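Long-range contacts in periplasmic aliphatic sulphonates-binding protein (Escherichia coli, PDB 2X26), which serves as the putative periplasmic binding protein of a transport system that takes up aliphatic sulfonates: residues Y194-G199 against T288-K293; V75-E80 against Y188-P193. One frame throughout, in Å; residues are numbered along the deposited sequence.

Contact 1. Residues Y194-G199 against T288-K293; sequences YAEKNG and TQLEGK
The flat carboxylate of Glu-196 brings OE1 to 4.0 Å from the CD1 methyl of Leu-290, the two side chains crossing obliquely; this touch holds for one of two modelled conformers and is therefore uncertain. The other flat group, the ring of Tyr-194, takes the amide of Asn-198 on one face, with ND2 lying 3.4 Å above the ring plane, over its centre. The same ND2 gives a bent hydrogen bond of 3.1 Å to the backbone O of Tyr-194, onto a lone pair in the carbonyl plane. That oxygen also accepts the backbone N of Asn-198, so two donors of one residue grip it where the helix ends. Leu-290 CD1 comes closer to the backbone, 3.6 Å from Glu-196 O. A water joins the segments, donating to Glu-196 O at 2.6 Å and accepting from Leu-290 N. It also pairs with Thr-288 OG1 at 2.7 Å; its bond from Gly-199 N is weak. Gly-199 CA makes a CA-H...O contact of 3.2 Å with Thr-288 O, and a CB on Gly-199 would run into that oxygen. The 288-293 tail thus passes the joint between helices 192-197 and 199-218, where Gln-289 leans on Ala-200 and Gln-203, while Tyr-194 packs on Phe-201 and Ile-202 and its OH bonds to Ala-4 O of strand 4-9.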
loop_
_atom_site.group_PDB
_atom_site.type_symbol
_atom_site.label_atom_id
_atom_site.label_comp_id
_atom_site.label_asym_id
_atom_site.label_seq_id
_atom_site.Cartn_x
_atom_site.Cartn_y
_atom_site.Cartn_z
ATOM N N TYR A 194 -12.743 -12.937 -8.926
ATOM C CA TYR A 194 -13.120 -13.008 -7.511
ATOM C C TYR A 194 -13.882 -11.775 -7.097
ATOM O O TYR A 194 -14.820 -11.882 -6.328
ATOM C CB TYR A 194 -11.885 -13.115 -6.598
ATOM C CG TYR A 194 -12.149 -13.408 -5.128
ATOM C CD1 TYR A 194 -12.252 -14.727 -4.671
ATOM C CD2 TYR A 194 -12.276 -12.377 -4.185
ATOM C CE1 TYR A 194 -12.474 -15.028 -3.317
ATOM C CE2 TYR A 194 -12.533 -12.673 -2.814
ATOM C CZ TYR A 194 -12.612 -13.993 -2.387
ATOM O OH TYR A 194 -12.805 -14.300 -1.041
ATOM N N ALA A 195 -13.457 -10.616 -7.595
ATOM C CA ALA A 195 -14.131 -9.370 -7.259
ATOM C C ALA A 195 -15.562 -9.387 -7.861
ATOM O O ALA A 195 -16.514 -8.972 -7.182
ATOM C CB ALA A 195 -13.335 -8.210 -7.796
ATOM N N GLU A 196 -15.684 -9.860 -9.110
ATOM C CA GLU A 196 -16.990 -9.861 -9.776
ATOM C C GLU A 196 -17.974 -10.854 -9.159
ATOM O O GLU A 196 -19.181 -10.554 -9.062
ATOM C CB GLU A 196 -16.828 -10.060 -11.286
ATOM C CG GLU A 196 -16.201 -8.830 -11.959
ATOM C CD GLU A 196 -17.220 -7.721 -12.177
ATOM O OE1 GLU A 196 -18.423 -8.042 -12.301
ATOM O OE2 GLU A 196 -16.816 -6.541 -12.234
ATOM N N LYS A 197 -17.464 -11.997 -8.711
ATOM C CA LYS A 197 -18.254 -13.035 -8.075
ATOM C C LYS A 197 -18.645 -12.654 -6.658
ATOM O O LYS A 197 -19.678 -13.116 -6.159
ATOM C CB LYS A 197 -17.425 -14.320 -7.990
ATOM C CG LYS A 197 -18.200 -15.448 -7.357
ATOM C CD LYS A 197 -17.682 -16.801 -7.742
ATOM C CE LYS A 197 -18.872 -17.776 -7.866
ATOM N NZ LYS A 197 -18.429 -19.189 -8.081
ATOM N N ASN A 198 -17.791 -11.871 -5.981
ATOM C CA ASN A 198 -17.978 -11.626 -4.549
ATOM C C ASN A 198 -18.056 -10.134 -4.204
ATOM O O ASN A 198 -17.541 -9.692 -3.176
ATOM C CB ASN A 198 -16.853 -12.292 -3.732
ATOM C CG ASN A 198 -16.768 -13.802 -3.973
ATOM O OD1 ASN A 198 -17.652 -14.527 -3.565
ATOM N ND2 ASN A 198 -15.690 -14.270 -4.618
ATOM N N GLY A 199 -18.770 -9.380 -5.033
ATOM C CA GLY A 199 -18.785 -7.904 -4.922
ATOM C C GLY A 199 -19.220 -7.359 -3.583
ATOM O O GLY A 199 -18.526 -6.519 -3.008
ATOM N N THR A 288 -19.732 -3.724 -7.491
ATOM C CA THR A 288 -21.003 -4.354 -7.810
ATOM C C THR A 288 -21.388 -5.166 -6.614
ATOM O O THR A 288 -20.574 -5.427 -5.710
ATOM C CB THR A 288 -20.856 -5.328 -8.973
ATOM O OG1 THR A 288 -19.817 -6.287 -8.662
ATOM C CG2 THR A 288 -20.515 -4.585 -10.248
ATOM N N GLN A 289 -22.646 -5.586 -6.597
ATOM C CA GLN A 289 -23.135 -6.495 -5.584
ATOM C C GLN A 289 -23.967 -7.586 -6.257
ATOM O O GLN A 289 -25.087 -7.861 -5.823
ATOM C CB GLN A 289 -24.003 -5.767 -4.568
ATOM C CG GLN A 289 -23.312 -4.698 -3.795
ATOM C CD GLN A 289 -24.293 -3.871 -3.013
ATOM O OE1 GLN A 289 -24.440 -2.679 -3.264
ATOM N NE2 GLN A 289 -24.996 -4.506 -2.073
ATOM N N LEU A 290 -23.392 -8.190 -7.303
ATOM C CA LEU A 290 -24.040 -9.269 -8.070
ATOM C C LEU A 290 -24.510 -10.419 -7.185
ATOM O O LEU A 290 -23.704 -11.066 -6.519
ATOM C CB LEU A 290 -23.097 -9.795 -9.160
ATOM C CG LEU A 290 -22.712 -8.933 -10.374
ATOM C CD1 LEU A 290 -21.858 -9.762 -11.362
ATOM C CD2 LEU A 290 -23.927 -8.287 -11.101
ATOM N N GLU A 291 -25.826 -10.646 -7.164
ATOM C CA GLU A 291 -26.430 -11.843 -6.544
ATOM C C GLU A 291 -26.144 -13.099 -7.376
ATOM O O GLU A 291 -26.329 -13.114 -8.605
ATOM C CB GLU A 291 -27.949 -11.647 -6.360
ATOM C CG GLU A 291 -28.353 -10.778 -5.126
ATOM C CD GLU A 291 -29.326 -9.626 -5.465
ATOM O OE1 GLU A 291 -29.879 -9.577 -6.600
ATOM O OE2 GLU A 291 -29.530 -8.748 -4.592
ATOM N N GLY A 292 -25.651 -14.143 -6.710
ATOM C CA GLY A 292 -25.352 -15.399 -7.385
ATOM C C GLY A 292 -26.652 -15.975 -7.950
ATOM O O GLY A 292 -27.722 -15.749 -7.389
ATOM N N LYS A 293 -26.561 -16.705 -9.053
ATOM C CA LYS A 293 -27.772 -17.227 -9.695
ATOM C C LYS A 293 -28.070 -18.619 -9.150
ATOM O O LYS A 293 -27.131 -19.395 -8.858
ATOM C CB LYS A 293 -27.625 -17.264 -11.219
ATOM C CG LYS A 293 -27.374 -15.897 -11.847
ATOM C CD LYS A 293 -28.678 -15.176 -12.214
ATOM C CE LYS A 293 -28.366 -13.959 -13.090
ATOM N NZ LYS A 293 -29.449 -13.634 -14.093
HETATM O O HOH W 1 -20.314 -8.734 -7.572
#

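Contact 2. Residues V75-E80 against Y188-P193; sequences VYVGVE and YLAARP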
loop_
_atom_site.group_PDB
_atom_site.type_symbol
_atom_site.label_atom_id
_atom_site.label_comp_id
_atom_site.label_asym_id
_atom_site.label_seq_id
_atom_site.Cartn_x
_atom_site.Cartn_y
_atom_site.Cartn_z
ATOM N N VAL A 75 -7.123 -6.320 -10.402
ATOM C CA VAL A 75 -7.936 -5.102 -10.437
ATOM C C VAL A 75 -7.791 -4.361 -9.130
ATOM O O VAL A 75 -7.636 -5.002 -8.057
ATOM C CB VAL A 75 -9.415 -5.406 -10.701
ATOM C CG1 VAL A 75 -9.578 -5.959 -12.112
ATOM C CG2 VAL A 75 -10.022 -6.369 -9.685
ATOM N N TYR A 76 -7.863 -3.022 -9.212
ATOM C CA TYR A 76 -7.887 -2.183 -8.020
ATOM C C TYR A 76 -9.313 -2.182 -7.476
ATOM O O TYR A 76 -10.239 -1.687 -8.140
ATOM C CB TYR A 76 -7.505 -0.754 -8.389
ATOM C CG TYR A 76 -6.136 -0.583 -9.006
ATOM C CD1 TYR A 76 -4.994 -0.364 -8.199
ATOM C CD2 TYR A 76 -5.978 -0.577 -10.363
ATOM C CE1 TYR A 76 -3.715 -0.185 -8.770
ATOM C CE2 TYR A 76 -4.710 -0.408 -10.964
ATOM C CZ TYR A 76 -3.583 -0.213 -10.155
ATOM O OH TYR A 76 -2.331 -0.025 -10.724
ATOM N N VAL A 77 -9.495 -2.749 -6.300
ATOM C CA VAL A 77 -10.807 -2.803 -5.687
ATOM C C VAL A 77 -11.056 -1.645 -4.698
ATOM O O VAL A 77 -12.212 -1.337 -4.403
ATOM C CB VAL A 77 -11.150 -4.173 -5.004
ATOM C CG1 VAL A 77 -11.425 -5.308 -6.060
ATOM C CG2 VAL A 77 -10.099 -4.565 -3.924
ATOM N N GLY A 78 -9.998 -1.024 -4.181
ATOM C CA GLY A 78 -10.161 0.029 -3.165
ATOM C C GLY A 78 -8.899 0.844 -3.068
ATOM O O GLY A 78 -7.808 0.352 -3.348
ATOM N N VAL A 79 -9.031 2.074 -2.586
ATOM C CA VAL A 79 -7.841 2.952 -2.399
ATOM C C VAL A 79 -7.945 3.686 -1.048
ATOM O O VAL A 79 -9.045 4.016 -0.554
ATOM C CB VAL A 79 -7.687 3.988 -3.573
ATOM C CG1 VAL A 79 -8.947 4.922 -3.680
ATOM C CG2 VAL A 79 -6.371 4.799 -3.454
ATOM N N GLU A 80 -6.797 3.866 -0.413
ATOM C CA GLU A 80 -6.671 4.645 0.852
ATOM C C GLU A 80 -5.951 5.952 0.521
ATOM O O GLU A 80 -5.183 6.001 -0.451
ATOM C CB GLU A 80 -5.782 3.866 1.817
ATOM C CG GLU A 80 -6.385 2.569 2.226
ATOM C CD GLU A 80 -5.478 1.577 2.946
ATOM O OE1 GLU A 80 -4.391 1.132 2.462
ATOM O OE2 GLU A 80 -5.950 1.097 3.968
ATOM N N TYR A 188 -5.973 -1.776 -2.547
ATOM C CA TYR A 188 -6.367 -3.160 -2.316
ATOM C C TYR A 188 -6.614 -3.715 -3.691
ATOM O O TYR A 188 -7.229 -3.035 -4.508
ATOM C CB TYR A 188 -7.643 -3.226 -1.495
ATOM C CG TYR A 188 -7.356 -2.763 -0.105
ATOM C CD1 TYR A 188 -7.380 -1.400 0.204
ATOM C CD2 TYR A 188 -6.987 -3.684 0.872
ATOM C CE1 TYR A 188 -7.075 -0.984 1.503
ATOM C CE2 TYR A 188 -6.685 -3.278 2.173
ATOM C CZ TYR A 188 -6.727 -1.915 2.464
ATOM O OH TYR A 188 -6.411 -1.502 3.745
ATOM N N LEU A 189 -6.054 -4.905 -3.944
ATOM C CA LEU A 189 -6.218 -5.580 -5.228
ATOM C C LEU A 189 -6.784 -6.985 -5.092
ATOM O O LEU A 189 -6.590 -7.673 -4.076
ATOM C CB LEU A 189 -4.869 -5.627 -5.978
ATOM C CG LEU A 189 -4.384 -4.196 -6.410
ATOM C CD1 LEU A 189 -3.368 -3.754 -5.377
ATOM C CD2 LEU A 189 -3.842 -4.225 -7.803
ATOM N N ALA A 190 -7.469 -7.422 -6.150
ATOM C CA ALA A 190 -7.969 -8.788 -6.243
ATOM C C ALA A 190 -7.914 -9.241 -7.669
ATOM O O ALA A 190 -7.782 -8.432 -8.542
ATOM C CB ALA A 190 -9.415 -8.855 -5.763
ATOM N N ALA A 191 -8.046 -10.549 -7.909
ATOM C CA ALA A 191 -8.309 -11.015 -9.264
ATOM C C ALA A 191 -9.721 -10.624 -9.707
ATOM O O ALA A 191 -10.675 -10.621 -8.901
ATOM C CB ALA A 191 -8.118 -12.527 -9.339
ATOM N N ARG A 192 -9.857 -10.243 -10.983
ATOM C CA ARG A 192 -11.148 -9.780 -11.441
ATOM C C ARG A 192 -12.306 -10.768 -11.232
ATOM O O ARG A 192 -13.389 -10.370 -10.795
ATOM C CB ARG A 192 -11.075 -9.239 -12.858
ATOM C CG ARG A 192 -12.383 -8.600 -13.345
ATOM C CD ARG A 192 -12.322 -8.364 -14.847
ATOM N NE ARG A 192 -11.046 -7.760 -15.235
ATOM C CZ ARG A 192 -10.860 -6.452 -15.353
ATOM N NH1 ARG A 192 -11.875 -5.609 -15.096
ATOM N NH2 ARG A 192 -9.649 -5.978 -15.685
ATOM N N PRO A 193 -12.089 -12.065 -11.479
ATOM C CA PRO A 193 -13.228 -12.963 -11.324
ATOM C C PRO A 193 -13.680 -13.040 -9.878
ATOM O O PRO A 193 -14.893 -13.154 -9.619
ATOM C CB PRO A 193 -12.654 -14.322 -11.781
ATOM C CG PRO A 193 -11.634 -13.978 -12.726
ATOM C CD PRO A 193 -10.957 -12.755 -12.125
#
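Val-75 and Ala-190 form an antiparallel hydrogen-bonded pair, Val-75 N reaching Ala-190 O at 2.9 Å and 171°, and from here to Gly-78 the backbone bonds make the tight middle of the contact. Further on, Val-77 and Gly-78 both face Tyr-188 in a classic beta bulge: Tyr-188 O accepts Val-77 N at 2.9 Å and, weakly, Gly-78 N at 3.4 Å, and Tyr-188 N returns a bond to Gly-78 O. The bulge brings Val-77 CG2 to 3.7 Å from Tyr-188 CB, with CG1 near the methyl of Ala-190. On the face of Tyr-76 and Leu-189 the two side chains run side by side, Leu-189 CD2 lying 4.0 Å above the Tyr-76 ring plane, toward the rim.

The looser sides are at Arg-192 and Glu-80, both partly exposed, though each meets a buried residue. Val-75 CG1 sits over the centre of the Arg-192 guanidinium, 3.5 Å from CZ, while NH2 is salt-bridged to Asp-73. Tyr-188 OH donates to Glu-80 OE2 at 2.6 Å, meeting it from above a carboxylate turned 68° from the ring. OE1 serves Ser-186 OG and a glycerol probably left from crystallisation. An alanine at Glu-80 would probably leave the Tyr-188 hydroxyl and Ser-186 OG without these acceptors and open a gap beside the ring edge. Strand 74-80 is an edge strand of a five-stranded mixed sheet of order 2-1-3-5-4, next to the antiparallel 186-191, the topology of type II periplasmic binding proteins.

Contact 2 closes earlier along the chain than contact 1 opens, and helix 192-197 serves both; their centres lie about 13 Å apart. They meet at Ala-195, whose CB packs 3.9 Å from Val-77 CG1 and 4.2 Å from Val-75 CG2, seating the helix against the strand. Trp-285 ties them too: it bonds to the backbone of Tyr-76 and touches Val-77 and Glu-196. The centre of contact 2 lies about 12 Å, and that of contact 1 about 24 Å, from the centre of the chain. A glycerol lies about 3 Å from the Glu-80 side chain, nearest atoms, remote from the shared helix; it may mark a pocket but probably comes from the crystallisation liquor.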